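Long-range contacts in molybdopterin molybdotransferase (Pyrococcus horikoshii, PDB 1UZ5), which probably inserts molybdate into adenylylated molybdopterin, releasing AMP, in a magnesium-dependent late step of molybdenum cofactor biosynthesis: residues P23-V28 with K174-R179; R36-D41 with E157-K162; I42-D47 with R150-K155; P181-I186 with G247-I252. All blocks are in the same frame, centred on the assembly; numbering follows the deposited sequence.

Contact 1 of 4, residues P23-V28 with K174-R179; sequences PGIEEV and KVKVFR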
loop_
_atom_site.group_PDB
_atom_site.type_symbol
_atom_site.label_atom_id
_atom_site.label_comp_id
_atom_site.label_asym_id
_atom_site.label_seq_id
_atom_site.Cartn_x
_atom_site.Cartn_y
_atom_site.Cartn_z
ATOM N N PRO A 23 -7.576 12.743 -7.252
ATOM C CA PRO A 23 -8.421 12.806 -6.060
ATOM C C PRO A 23 -8.064 13.962 -5.131
ATOM O O PRO A 23 -8.870 14.374 -4.297
ATOM C CB PRO A 23 -8.190 11.446 -5.412
ATOM C CG PRO A 23 -6.741 11.201 -5.706
ATOM C CD PRO A 23 -6.628 11.614 -7.163
ATOM N N GLY A 24 -6.854 14.488 -5.282
ATOM C CA GLY A 24 -6.432 15.582 -4.433
ATOM C C GLY A 24 -5.695 15.065 -3.213
ATOM O O GLY A 24 -5.676 13.857 -2.950
ATOM N N ILE A 25 -5.099 15.989 -2.463
ATOM C CA ILE A 25 -4.335 15.649 -1.271
ATOM C C ILE A 25 -4.930 16.279 -0.022
ATOM O O ILE A 25 -5.519 17.357 -0.080
ATOM C CB ILE A 25 -2.877 16.130 -1.418
ATOM C CG1 ILE A 25 -2.239 15.462 -2.640
ATOM C CG2 ILE A 25 -2.089 15.819 -0.156
ATOM C CD1 ILE A 25 -0.843 15.951 -2.951
ATOM N N GLU A 26 -4.786 15.596 1.109
ATOM C CA GLU A 26 -5.285 16.118 2.373
ATOM C C GLU A 26 -4.322 15.735 3.491
ATOM O O GLU A 26 -3.563 14.768 3.373
ATOM C CB GLU A 26 -6.676 15.559 2.691
ATOM C CG GLU A 26 -6.679 14.109 3.136
ATOM C CD GLU A 26 -8.034 13.650 3.649
ATOM O OE1 GLU A 26 -8.563 14.276 4.591
ATOM O OE2 GLU A 26 -8.569 12.658 3.114
ATOM N N GLU A 27 -4.349 16.493 4.577
ATOM C CA GLU A 27 -3.478 16.190 5.697
ATOM C C GLU A 27 -4.303 15.601 6.816
ATOM O O GLU A 27 -5.360 16.120 7.165
ATOM C CB GLU A 27 -2.756 17.444 6.198
ATOM C CG GLU A 27 -1.750 18.018 5.217
ATOM C CD GLU A 27 -0.763 18.953 5.885
ATOM O OE1 GLU A 27 -1.206 19.897 6.576
ATOM O OE2 GLU A 27 0.457 18.743 5.721
ATOM N N VAL A 28 -3.821 14.503 7.373
ATOM C CA VAL A 28 -4.518 13.854 8.471
ATOM C C VAL A 28 -3.534 13.701 9.620
ATOM O O VAL A 28 -2.330 13.600 9.391
ATOM C CB VAL A 28 -5.005 12.453 8.065
ATOM C CG1 VAL A 28 -6.033 12.560 6.935
ATOM C CG2 VAL A 28 -3.814 11.606 7.630
ATOM N N LYS A 174 1.494 15.087 11.431
ATOM C CA LYS A 174 0.559 15.350 10.335
ATOM C C LYS A 174 1.181 14.812 9.059
ATOM O O LYS A 174 2.352 15.063 8.782
ATOM C CB LYS A 174 0.294 16.845 10.164
ATOM C CG LYS A 174 -0.511 17.471 11.285
ATOM C CD LYS A 174 -0.996 18.860 10.893
ATOM C CE LYS A 174 0.161 19.765 10.488
ATOM N NZ LYS A 174 -0.312 21.101 10.031
ATOM N N VAL A 175 0.397 14.079 8.275
ATOM C CA VAL A 175 0.913 13.507 7.041
ATOM C C VAL A 175 -0.004 13.759 5.839
ATOM O O VAL A 175 -1.230 13.712 5.950
ATOM C CB VAL A 175 1.160 11.988 7.224
ATOM C CG1 VAL A 175 -0.127 11.291 7.632
ATOM C CG2 VAL A 175 1.725 11.390 5.944
ATOM N N LYS A 176 0.606 14.048 4.696
ATOM C CA LYS A 176 -0.133 14.309 3.468
ATOM C C LYS A 176 -0.455 13.011 2.753
ATOM O O LYS A 176 0.438 12.286 2.320
ATOM C CB LYS A 176 0.680 15.211 2.540
ATOM C CG LYS A 176 0.778 16.655 3.027
ATOM C CD LYS A 176 1.536 17.517 2.032
ATOM C CE LYS A 176 1.544 18.972 2.469
ATOM N NZ LYS A 176 2.242 19.839 1.486
ATOM N N VAL A 177 -1.741 12.718 2.634
ATOM C CA VAL A 177 -2.156 11.493 1.970
ATOM C C VAL A 177 -3.137 11.799 0.844
ATOM O O VAL A 177 -3.757 12.865 0.814
ATOM C CB VAL A 177 -2.810 10.521 2.974
ATOM C CG1 VAL A 177 -1.800 10.121 4.046
ATOM C CG2 VAL A 177 -4.024 11.172 3.612
ATOM N N PHE A 178 -3.253 10.872 -0.097
ATOM C CA PHE A 178 -4.175 11.053 -1.209
ATOM C C PHE A 178 -5.594 10.920 -0.691
ATOM O O PHE A 178 -5.871 10.079 0.172
ATOM C CB PHE A 178 -3.957 9.982 -2.279
ATOM C CG PHE A 178 -2.756 10.207 -3.144
ATOM C CD1 PHE A 178 -2.686 11.311 -3.985
ATOM C CD2 PHE A 178 -1.715 9.283 -3.161
ATOM C CE1 PHE A 178 -1.601 11.490 -4.833
ATOM C CE2 PHE A 178 -0.623 9.451 -4.006
ATOM C CZ PHE A 178 -0.568 10.557 -4.846
ATOM N N ARG A 179 -6.492 11.762 -1.187
ATOM C CA ARG A 179 -7.891 11.644 -0.803
ATOM C C ARG A 179 -8.308 10.366 -1.525
ATOM O O ARG A 179 -7.685 9.980 -2.513
ATOM C CB ARG A 179 -8.702 12.837 -1.311
ATOM C CG ARG A 179 -8.439 14.123 -0.548
ATOM C CD ARG A 179 -9.229 15.283 -1.130
ATOM N NE ARG A 179 -8.947 16.531 -0.431
ATOM C CZ ARG A 179 -9.356 16.805 0.804
ATOM N NH1 ARG A 179 -10.073 15.917 1.482
ATOM N NH2 ARG A 179 -9.048 17.968 1.363
HETATM O O HOH W 1 2.539 17.334 6.281
#
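A two-stranded antiparallel ribbon in the MoeA fold joins I25-V28 to K174-F178, pairing a strand from near the N-terminus with one that follows helix 161-169. E26 with V177 and V28 with V175 are hydrogen-bonded pairs, four backbone bonds in all; R179 N extends the ladder, reaching G24 O at 2.9 Å in an almost straight bond (178°). On the face that carries E26, V177, V28 and V175, V28 and V175 lie side by side, V28 CG2 3.7 Å from V175 CG1, while V177 crosses V28 at about a right angle. The other face is more exposed: the E27 chain runs alongside that of K176, CG to CG 3.6 Å, while E27 OE1 makes a long salt bridge of 3.8 Å to K174 NZ. A water donates to E27 OE2. R179, extended from CG to NE, crosses E26 at about a right angle. Its attraction to the carboxylate is long and purely electrostatic, with OE1 well out of the guanidinium plane. The carboxylate's stronger partner is R36, through OE2 and NH2. Over one face of the R179 guanidinium lies an aliphatic carbon: E26 CB sits above its centre, 3.5 Å from CZ.

Contact 2 of 4, residues R36-D41 with E157-K162; sequences RIAAED and ERLGFK. With SO4 (sulfate ion), chain C.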
loop_
_atom_site.group_PDB
_atom_site.type_symbol
_atom_site.label_atom_id
_atom_site.label_comp_id
_atom_site.label_asym_id
_atom_site.label_seq_id
_atom_site.Cartn_x
_atom_site.Cartn_y
_atom_site.Cartn_z
ATOM N N ARG A 36 -3.876 4.743 5.075
ATOM C CA ARG A 36 -3.856 5.739 4.008
ATOM C C ARG A 36 -2.616 5.619 3.124
ATOM O O ARG A 36 -1.659 4.925 3.464
ATOM C CB ARG A 36 -3.953 7.149 4.598
ATOM C CG ARG A 36 -5.197 7.373 5.452
ATOM C CD ARG A 36 -6.483 7.190 4.634
ATOM N NE ARG A 36 -6.646 8.212 3.599
ATOM C CZ ARG A 36 -7.324 9.346 3.770
ATOM N NH1 ARG A 36 -7.906 9.607 4.933
ATOM N NH2 ARG A 36 -7.423 10.219 2.778
ATOM N N ILE A 37 -2.648 6.291 1.978
ATOM C CA ILE A 37 -1.547 6.254 1.023
ATOM C C ILE A 37 -0.816 7.596 1.002
ATOM O O ILE A 37 -1.436 8.635 0.771
ATOM C CB ILE A 37 -2.067 5.971 -0.406
ATOM C CG1 ILE A 37 -2.906 4.688 -0.420
ATOM C CG2 ILE A 37 -0.899 5.859 -1.371
ATOM C CD1 ILE A 37 -2.147 3.446 -0.038
ATOM N N ALA A 38 0.495 7.566 1.231
ATOM C CA ALA A 38 1.308 8.786 1.236
ATOM C C ALA A 38 1.230 9.500 -0.113
ATOM O O ALA A 38 1.500 8.902 -1.156
ATOM C CB ALA A 38 2.768 8.440 1.563
ATOM N N ALA A 39 0.873 10.780 -0.090
ATOM C CA ALA A 39 0.759 11.558 -1.320
ATOM C C ALA A 39 2.106 12.042 -1.859
ATOM O O ALA A 39 2.190 12.516 -2.988
ATOM C CB ALA A 39 -0.176 12.743 -1.105
ATOM N N GLU A 40 3.157 11.930 -1.051
ATOM C CA GLU A 40 4.492 12.340 -1.484
ATOM C C GLU A 40 5.570 11.760 -0.589
ATOM O O GLU A 40 5.291 11.307 0.528
ATOM C CB GLU A 40 4.620 13.867 -1.505
ATOM C CG GLU A 40 4.330 14.546 -0.188
ATOM C CD GLU A 40 4.545 16.052 -0.251
ATOM O OE1 GLU A 40 4.103 16.683 -1.235
ATOM O OE2 GLU A 40 5.147 16.606 0.692
ATOM N N ASP A 41 6.802 11.760 -1.088
ATOM C CA ASP A 41 7.921 11.239 -0.319
ATOM C C ASP A 41 8.009 12.027 0.981
ATOM O O ASP A 41 7.612 13.196 1.034
ATOM C CB ASP A 41 9.240 11.400 -1.087
ATOM C CG ASP A 41 9.234 10.689 -2.431
ATOM O OD1 ASP A 41 8.810 9.514 -2.498
ATOM O OD2 ASP A 41 9.671 11.308 -3.424
ATOM N N GLU A 157 3.141 4.944 -1.035
ATOM C CA GLU A 157 3.322 3.879 -0.061
ATOM C C GLU A 157 2.162 3.851 0.918
ATOM O O GLU A 157 1.674 4.901 1.335
ATOM C CB GLU A 157 4.624 4.083 0.715
ATOM C CG GLU A 157 5.018 2.895 1.575
ATOM C CD GLU A 157 6.311 3.135 2.342
ATOM O OE1 GLU A 157 7.167 3.892 1.838
ATOM O OE2 GLU A 157 6.480 2.556 3.436
ATOM N N ARG A 158 1.712 2.650 1.276
ATOM C CA ARG A 158 0.625 2.512 2.238
ATOM C C ARG A 158 1.227 2.643 3.632
ATOM O O ARG A 158 2.296 2.098 3.895
ATOM C CB ARG A 158 -0.045 1.143 2.110
ATOM C CG ARG A 158 -1.226 0.954 3.064
ATOM C CD ARG A 158 -1.831 -0.443 2.944
ATOM N NE ARG A 158 -2.417 -0.701 1.628
ATOM C CZ ARG A 158 -3.564 -0.184 1.194
ATOM N NH1 ARG A 158 -4.268 0.631 1.970
ATOM N NH2 ARG A 158 -4.010 -0.487 -0.018
ATOM N N LEU A 159 0.546 3.351 4.527
ATOM C CA LEU A 159 1.062 3.523 5.880
ATOM C C LEU A 159 0.617 2.410 6.825
ATOM O O LEU A 159 -0.519 2.407 7.302
ATOM C CB LEU A 159 0.630 4.878 6.446
ATOM C CG LEU A 159 0.969 6.111 5.600
ATOM C CD1 LEU A 159 0.359 7.348 6.239
ATOM C CD2 LEU A 159 2.477 6.261 5.474
ATOM N N GLY A 160 1.519 1.463 7.073
ATOM C CA GLY A 160 1.244 0.370 7.991
ATOM C C GLY A 160 1.693 0.822 9.374
ATOM O O GLY A 160 2.186 1.946 9.507
ATOM N N PHE A 161 1.563 -0.025 10.394
ATOM C CA PHE A 161 1.949 0.391 11.741
ATOM C C PHE A 161 3.423 0.768 11.861
ATOM O O PHE A 161 3.786 1.580 12.708
ATOM C CB PHE A 161 1.578 -0.670 12.798
ATOM C CG PHE A 161 2.498 -1.863 12.837
ATOM C CD1 PHE A 161 2.322 -2.928 11.967
ATOM C CD2 PHE A 161 3.540 -1.918 13.760
ATOM C CE1 PHE A 161 3.172 -4.036 12.013
ATOM C CE2 PHE A 161 4.394 -3.016 13.813
ATOM C CZ PHE A 161 4.209 -4.080 12.937
ATOM N N LYS A 162 4.268 0.193 11.012
ATOM C CA LYS A 162 5.686 0.521 11.046
ATOM C C LYS A 162 5.944 1.916 10.495
ATOM O O LYS A 162 6.800 2.641 11.005
ATOM C CB LYS A 162 6.492 -0.510 10.265
ATOM C CG LYS A 162 6.742 -1.764 11.062
ATOM C CD LYS A 162 7.835 -2.566 10.439
ATOM C CE LYS A 162 8.344 -3.620 11.386
ATOM N NZ LYS A 162 9.471 -4.310 10.726
HETATM S S SO4 C . 3.335 -0.821 -0.168
HETATM O O1 SO4 C . 4.451 -0.471 -1.298
HETATM O O2 SO4 C . 2.784 0.460 0.218
HETATM O O3 SO4 C . 2.436 -1.637 -0.654
HETATM O O4 SO4 C . 4.128 -1.342 0.916
#
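I37 and R158 face each other in a single backbone bridge, in which L159 N donates to R36 O and A38 N to E157 O, both at 2.9 Å. This short crossing in the N-terminal region of the MoeA protein ties the loop after strand 25-29 to the residues just ahead of helix 161-169, whose N-cap is G160. The main side-chain meeting is between I37 and R158. Isoleucine CD1 lies 3.7 Å from R158 CA and 3.8 Å from R158 CB, and it also sits over the centre of one face of the guanidinium. The arginine chain is extended through CD; chi3 (-64°) then turns NE out of the extended line and chi4 (-74°) sets CZ, which presents that face to I37 CD1. An alanine in place of I37 would probably open a gap against R158 and let the guanidinium turn more freely, with the methyl at its face gone. Beside this pair, A38 CB and L159 CD2 make a looser apolar contact at 4.5 Å. The R36 side chain starts away from the crossing, and its NH2 forms a salt bridge with E26 OE2 and a hydrogen bond with F178 O. On the E157-R158 side a sulfate ion, probably from the crystallisation liquor, is also held by R325 and K328; its O2 accepts a straight bond of 2.7 Å from R158 N.

Contact 3 of 4, residues I42-D47 with R150-K155; sequences IYSPID and RLLVKK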
loop_
_atom_site.group_PDB
_atom_site.type_symbol
_atom_site.label_atom_id
_atom_site.label_comp_id
_atom_site.label_asym_id
_atom_site.label_seq_id
_atom_site.Cartn_x
_atom_site.Cartn_y
_atom_site.Cartn_z
ATOM N N ILE A 42 8.501 11.375 2.029
ATOM C CA ILE A 42 8.679 12.022 3.325
ATOM C C ILE A 42 10.108 11.725 3.765
ATOM O O ILE A 42 10.519 10.566 3.823
ATOM C CB ILE A 42 7.718 11.469 4.389
ATOM C CG1 ILE A 42 6.273 11.626 3.915
ATOM C CG2 ILE A 42 7.925 12.211 5.706
ATOM C CD1 ILE A 42 5.252 11.019 4.851
ATOM N N TYR A 43 10.856 12.778 4.074
ATOM C CA TYR A 43 12.247 12.638 4.492
ATOM C C TYR A 43 12.369 12.988 5.975
ATOM O O TYR A 43 11.653 13.853 6.474
ATOM C CB TYR A 43 13.115 13.563 3.638
ATOM C CG TYR A 43 13.059 13.243 2.155
ATOM C CD1 TYR A 43 13.920 12.299 1.592
ATOM C CD2 TYR A 43 12.133 13.870 1.322
ATOM C CE1 TYR A 43 13.862 11.989 0.233
ATOM C CE2 TYR A 43 12.064 13.562 -0.042
ATOM C CZ TYR A 43 12.929 12.623 -0.575
ATOM O OH TYR A 43 12.864 12.311 -1.913
ATOM N N SER A 44 13.268 12.320 6.686
ATOM C CA SER A 44 13.402 12.599 8.112
ATOM C C SER A 44 13.742 14.055 8.371
ATOM O O SER A 44 14.694 14.583 7.804
ATOM C CB SER A 44 14.479 11.725 8.748
ATOM O OG SER A 44 14.500 11.946 10.151
ATOM N N PRO A 45 12.956 14.724 9.229
ATOM C CA PRO A 45 13.168 16.127 9.578
ATOM C C PRO A 45 14.210 16.287 10.689
ATOM O O PRO A 45 14.597 17.401 11.023
ATOM C CB PRO A 45 11.784 16.571 10.033
ATOM C CG PRO A 45 11.299 15.352 10.749
ATOM C CD PRO A 45 11.699 14.228 9.821
ATOM N N ILE A 46 14.652 15.176 11.269
ATOM C CA ILE A 46 15.643 15.240 12.343
ATOM C C ILE A 46 16.624 14.084 12.279
ATOM O O ILE A 46 16.389 13.089 11.583
ATOM C CB ILE A 46 14.990 15.161 13.743
ATOM C CG1 ILE A 46 14.260 13.822 13.884
ATOM C CG2 ILE A 46 14.045 16.330 13.961
ATOM C CD1 ILE A 46 13.872 13.475 15.307
ATOM N N ASP A 47 17.728 14.233 13.010
ATOM C CA ASP A 47 18.736 13.190 13.116
ATOM C C ASP A 47 18.243 12.255 14.217
ATOM O O ASP A 47 17.643 12.704 15.191
ATOM C CB ASP A 47 20.087 13.759 13.569
ATOM C CG ASP A 47 20.871 14.404 12.445
ATOM O OD1 ASP A 47 21.150 13.720 11.432
ATOM O OD2 ASP A 47 21.224 15.596 12.587
ATOM N N ARG A 150 16.966 11.596 5.411
ATOM C CA ARG A 150 16.835 10.257 4.851
ATOM C C ARG A 150 15.393 9.971 4.417
ATOM O O ARG A 150 14.446 10.365 5.093
ATOM C CB ARG A 150 17.259 9.207 5.874
ATOM C CG ARG A 150 17.239 7.788 5.324
ATOM C CD ARG A 150 17.649 6.771 6.370
ATOM N NE ARG A 150 17.724 5.420 5.816
ATOM C CZ ARG A 150 18.557 5.054 4.846
ATOM N NH1 ARG A 150 19.394 5.937 4.316
ATOM N NH2 ARG A 150 18.559 3.803 4.407
ATOM N N LEU A 151 15.235 9.286 3.289
ATOM C CA LEU A 151 13.904 8.945 2.797
ATOM C C LEU A 151 13.239 7.975 3.778
ATOM O O LEU A 151 13.764 6.892 4.034
ATOM C CB LEU A 151 14.003 8.289 1.414
ATOM C CG LEU A 151 12.683 7.776 0.820
ATOM C CD1 LEU A 151 11.709 8.937 0.630
ATOM C CD2 LEU A 151 12.953 7.093 -0.512
ATOM N N LEU A 152 12.094 8.368 4.331
ATOM C CA LEU A 152 11.372 7.517 5.280
ATOM C C LEU A 152 10.169 6.790 4.664
ATOM O O LEU A 152 9.963 5.606 4.918
ATOM C CB LEU A 152 10.882 8.344 6.470
ATOM C CG LEU A 152 11.967 9.083 7.257
ATOM C CD1 LEU A 152 11.337 9.811 8.428
ATOM C CD2 LEU A 152 13.013 8.089 7.732
ATOM N N VAL A 153 9.378 7.510 3.875
ATOM C CA VAL A 153 8.187 6.951 3.228
ATOM C C VAL A 153 8.107 7.443 1.783
ATOM O O VAL A 153 8.301 8.630 1.523
ATOM C CB VAL A 153 6.900 7.384 3.972
ATOM C CG1 VAL A 153 5.666 6.929 3.200
ATOM C CG2 VAL A 153 6.893 6.805 5.384
ATOM N N LYS A 154 7.822 6.533 0.849
ATOM C CA LYS A 154 7.724 6.886 -0.572
ATOM C C LYS A 154 6.324 7.317 -0.978
ATOM O O LYS A 154 5.336 6.931 -0.359
ATOM C CB LYS A 154 8.098 5.703 -1.468
ATOM C CG LYS A 154 9.551 5.287 -1.462
ATOM C CD LYS A 154 9.774 4.165 -2.475
ATOM C CE LYS A 154 11.197 3.623 -2.420
ATOM N NZ LYS A 154 12.213 4.666 -2.735
ATOM N N LYS A 155 6.243 8.110 -2.039
ATOM C CA LYS A 155 4.949 8.534 -2.547
ATOM C C LYS A 155 4.263 7.240 -2.982
ATOM O O LYS A 155 4.905 6.372 -3.568
ATOM C CB LYS A 155 5.128 9.446 -3.760
ATOM C CG LYS A 155 3.832 9.833 -4.455
ATOM C CD LYS A 155 4.124 10.608 -5.733
ATOM C CE LYS A 155 2.849 10.983 -6.465
ATOM N NZ LYS A 155 3.145 11.774 -7.692
#
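Y43 and L151 meet obliquely on one face of a short antiparallel ribbon, with L151 CD1 over the face of the tyrosine ring, 4.2 Å from its centroid and 28° off the normal. This is a CH-pi contact. The leucine reaches it with CG anti to its backbone N (chi1 175°), while its CB stays near the ring atom Y43 CE1 at 3.9 Å. On the reverse face I42 and V153 lie side by side and point the same way, CD1 of the isoleucine 4.1 Å from CB of the valine; I42 also touches L167 of helix 161-169. Between the two pairs the register slips by one: L152 and V153 both oppose I42, a classic beta bulge. I42 O therefore takes two N-H groups, L152 N at 2.8 Å and V153 N at 3.3 Å. I42 N to V153 O and S44 N to R150 O complete the ladder. The extra residue turns its side chain toward the partner strand, and L152 CD1 settles 3.5 Å from S44 CA and 3.7 Å from S44 CB. An alanine at L152 would probably open a gap beside S44 and leave its CA and CB without that packing. S44 OG donates to I46 O, two residues on, at 2.6 Å. The chemistry implies a division of labour: backbone bonds carry the bulge and set the pairing, whereas the side chains add mainly apolar contact across it.

Contact 4 of 4, residues P181-I186 with G247-I252; sequences PKVAVI and GDVVVI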
loop_
_atom_site.group_PDB
_atom_site.type_symbol
_atom_site.label_atom_id
_atom_site.label_comp_id
_atom_site.label_asym_id
_atom_site.label_seq_id
_atom_site.Cartn_x
_atom_site.Cartn_y
_atom_site.Cartn_z
ATOM N N PRO A 181 -10.082 8.126 -4.067
ATOM C CA PRO A 181 -10.775 8.284 -5.351
ATOM C C PRO A 181 -12.165 7.664 -5.190
ATOM O O PRO A 181 -12.287 6.509 -4.780
ATOM C CB PRO A 181 -9.911 7.472 -6.314
ATOM C CG PRO A 181 -8.562 7.466 -5.663
ATOM C CD PRO A 181 -8.900 7.266 -4.219
ATOM N N LYS A 182 -13.207 8.429 -5.493
ATOM C CA LYS A 182 -14.563 7.923 -5.358
ATOM C C LYS A 182 -15.010 7.167 -6.599
ATOM O O LYS A 182 -14.906 7.670 -7.716
ATOM C CB LYS A 182 -15.534 9.066 -5.089
ATOM C CG LYS A 182 -15.324 9.770 -3.767
ATOM C CD LYS A 182 -16.352 10.877 -3.596
ATOM C CE LYS A 182 -16.212 11.558 -2.243
ATOM N NZ LYS A 182 -17.205 12.654 -2.078
ATOM N N VAL A 183 -15.498 5.951 -6.399
ATOM C CA VAL A 183 -15.982 5.139 -7.513
ATOM C C VAL A 183 -17.450 4.791 -7.281
ATOM O O VAL A 183 -17.781 4.080 -6.333
ATOM C CB VAL A 183 -15.183 3.836 -7.647
ATOM C CG1 VAL A 183 -15.704 3.026 -8.835
ATOM C CG2 VAL A 183 -13.704 4.152 -7.823
ATOM N N ALA A 184 -18.325 5.320 -8.133
ATOM C CA ALA A 184 -19.758 5.052 -8.032
ATOM C C ALA A 184 -20.009 3.720 -8.736
ATOM O O ALA A 184 -19.656 3.553 -9.909
ATOM C CB ALA A 184 -20.552 6.168 -8.706
ATOM N N VAL A 185 -20.612 2.780 -8.014
ATOM C CA VAL A 185 -20.878 1.450 -8.550
ATOM C C VAL A 185 -22.359 1.172 -8.762
ATOM O O VAL A 185 -23.185 1.456 -7.893
ATOM C CB VAL A 185 -20.311 0.365 -7.619
ATOM C CG1 VAL A 185 -20.643 -1.023 -8.172
ATOM C CG2 VAL A 185 -18.801 0.548 -7.472
ATOM N N ILE A 186 -22.674 0.607 -9.927
ATOM C CA ILE A 186 -24.047 0.270 -10.294
ATOM C C ILE A 186 -24.171 -1.191 -10.748
ATOM O O ILE A 186 -23.303 -1.701 -11.451
ATOM C CB ILE A 186 -24.540 1.167 -11.461
ATOM C CG1 ILE A 186 -24.652 2.619 -10.993
ATOM C CG2 ILE A 186 -25.888 0.656 -11.992
ATOM C CD1 ILE A 186 -24.811 3.621 -12.135
ATOM N N GLY A 247 -19.262 10.331 -8.049
ATOM C CA GLY A 247 -17.935 9.751 -8.166
ATOM C C GLY A 247 -16.977 10.391 -9.151
ATOM O O GLY A 247 -17.348 11.270 -9.925
ATOM N N ASP A 248 -15.726 9.943 -9.099
ATOM C CA ASP A 248 -14.681 10.418 -9.994
ATOM C C ASP A 248 -14.647 9.403 -11.126
ATOM O O ASP A 248 -14.150 9.667 -12.221
ATOM C CB ASP A 248 -13.324 10.422 -9.285
ATOM C CG ASP A 248 -13.329 11.259 -8.023
ATOM O OD1 ASP A 248 -13.710 12.447 -8.098
ATOM O OD2 ASP A 248 -12.949 10.726 -6.957
ATOM N N VAL A 249 -15.183 8.225 -10.828
ATOM C CA VAL A 249 -15.238 7.123 -11.775
ATOM C C VAL A 249 -16.535 6.357 -11.547
ATOM O O VAL A 249 -17.002 6.248 -10.419
ATOM C CB VAL A 249 -14.052 6.156 -11.563
ATOM C CG1 VAL A 249 -14.221 4.914 -12.434
ATOM C CG2 VAL A 249 -12.745 6.860 -11.888
ATOM N N VAL A 250 -17.122 5.843 -12.625
ATOM C CA VAL A 250 -18.355 5.071 -12.523
ATOM C C VAL A 250 -18.083 3.673 -13.062
ATOM O O VAL A 250 -17.463 3.514 -14.114
ATOM C CB VAL A 250 -19.508 5.721 -13.330
ATOM C CG1 VAL A 250 -20.766 4.844 -13.256
ATOM C CG2 VAL A 250 -19.815 7.100 -12.771
ATOM N N VAL A 251 -18.508 2.658 -12.320
ATOM C CA VAL A 251 -18.313 1.286 -12.760
ATOM C C VAL A 251 -19.664 0.590 -12.734
ATOM O O VAL A 251 -20.376 0.618 -11.727
ATOM C CB VAL A 251 -17.319 0.515 -11.861
ATOM C CG1 VAL A 251 -17.189 -0.922 -12.353
ATOM C CG2 VAL A 251 -15.953 1.177 -11.905
ATOM N N ILE A 252 -20.008 -0.021 -13.860
ATOM C CA ILE A 252 -21.283 -0.711 -14.010
ATOM C C ILE A 252 -21.038 -2.169 -14.375
ATOM O O ILE A 252 -20.184 -2.469 -15.207
ATOM C CB ILE A 252 -22.117 -0.053 -15.138
ATOM C CG1 ILE A 252 -22.218 1.455 -14.892
ATOM C CG2 ILE A 252 -23.506 -0.676 -15.202
ATOM C CD1 ILE A 252 -22.682 2.252 -16.087
#
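D248 meets the start of strand 182-186 at the N-terminal end of a parallel pairing in the mixed sheet of the probable molybdopterin-binding domain, where 182-186 and 249-252 lie next to each other and the chain between them runs through helix 208-219, strand 222-229 and helix 233-246. Followed outward, its CB lies 3.5 Å from K182 O. CG, anti to the carbonyl carbon (chi1 -57°), stands 3.8 Å from K182 N, and OD2 at the tip accepts that N-H at 2.7 Å. The donor comes on the anti side of the carboxylate, 26° out of its plane. D248 N returns a bond to K182 O, which also accepts from V249 N, so main chain and side chain together clasp the first residue of the strand. G247, just before, lies so close to A184 N that a CB there would clash. Further on the bonds follow the usual parallel pattern: A184 N to V249 O, V251 N to A184 O and I186 N to V251 O. Side chains alternate between two buried faces. A184, V250, I186 and I252 share one, which helix 233-246 covers through residues such as A243 and I240. V183, V185, V249 and V251 share the other, where helix 208-219 packs through I216 and L212. The closest apolar meeting between the strands is on this second face, oblique, V183 CG1 to V251 CG2 at 3.6 Å.

The order along the chain tells most of the story. Contact 3 closes within the span of contact 2, and contact 2 within that of contact 1, so the polypeptide goes out through 23-28, 36-41 and 42-47 and comes back through 150-155, 157-162 and 174-179. The sheet containing strands 58-61 to 126-129 is inserted at the far end. Contacts 1 and 2 touch, centres about 10 Å apart, as do 2 and 3 at about 12 Å; V175 on I42 links 1 and 3. Contact 4 comes later, its centre about 20 Å from contact 1: strand 174-178 leads on to strand 182-188, and P23 packs on P181. Its centre is about 34 Å from contact 3, consistent with an elongated, multidomain MoeA chain.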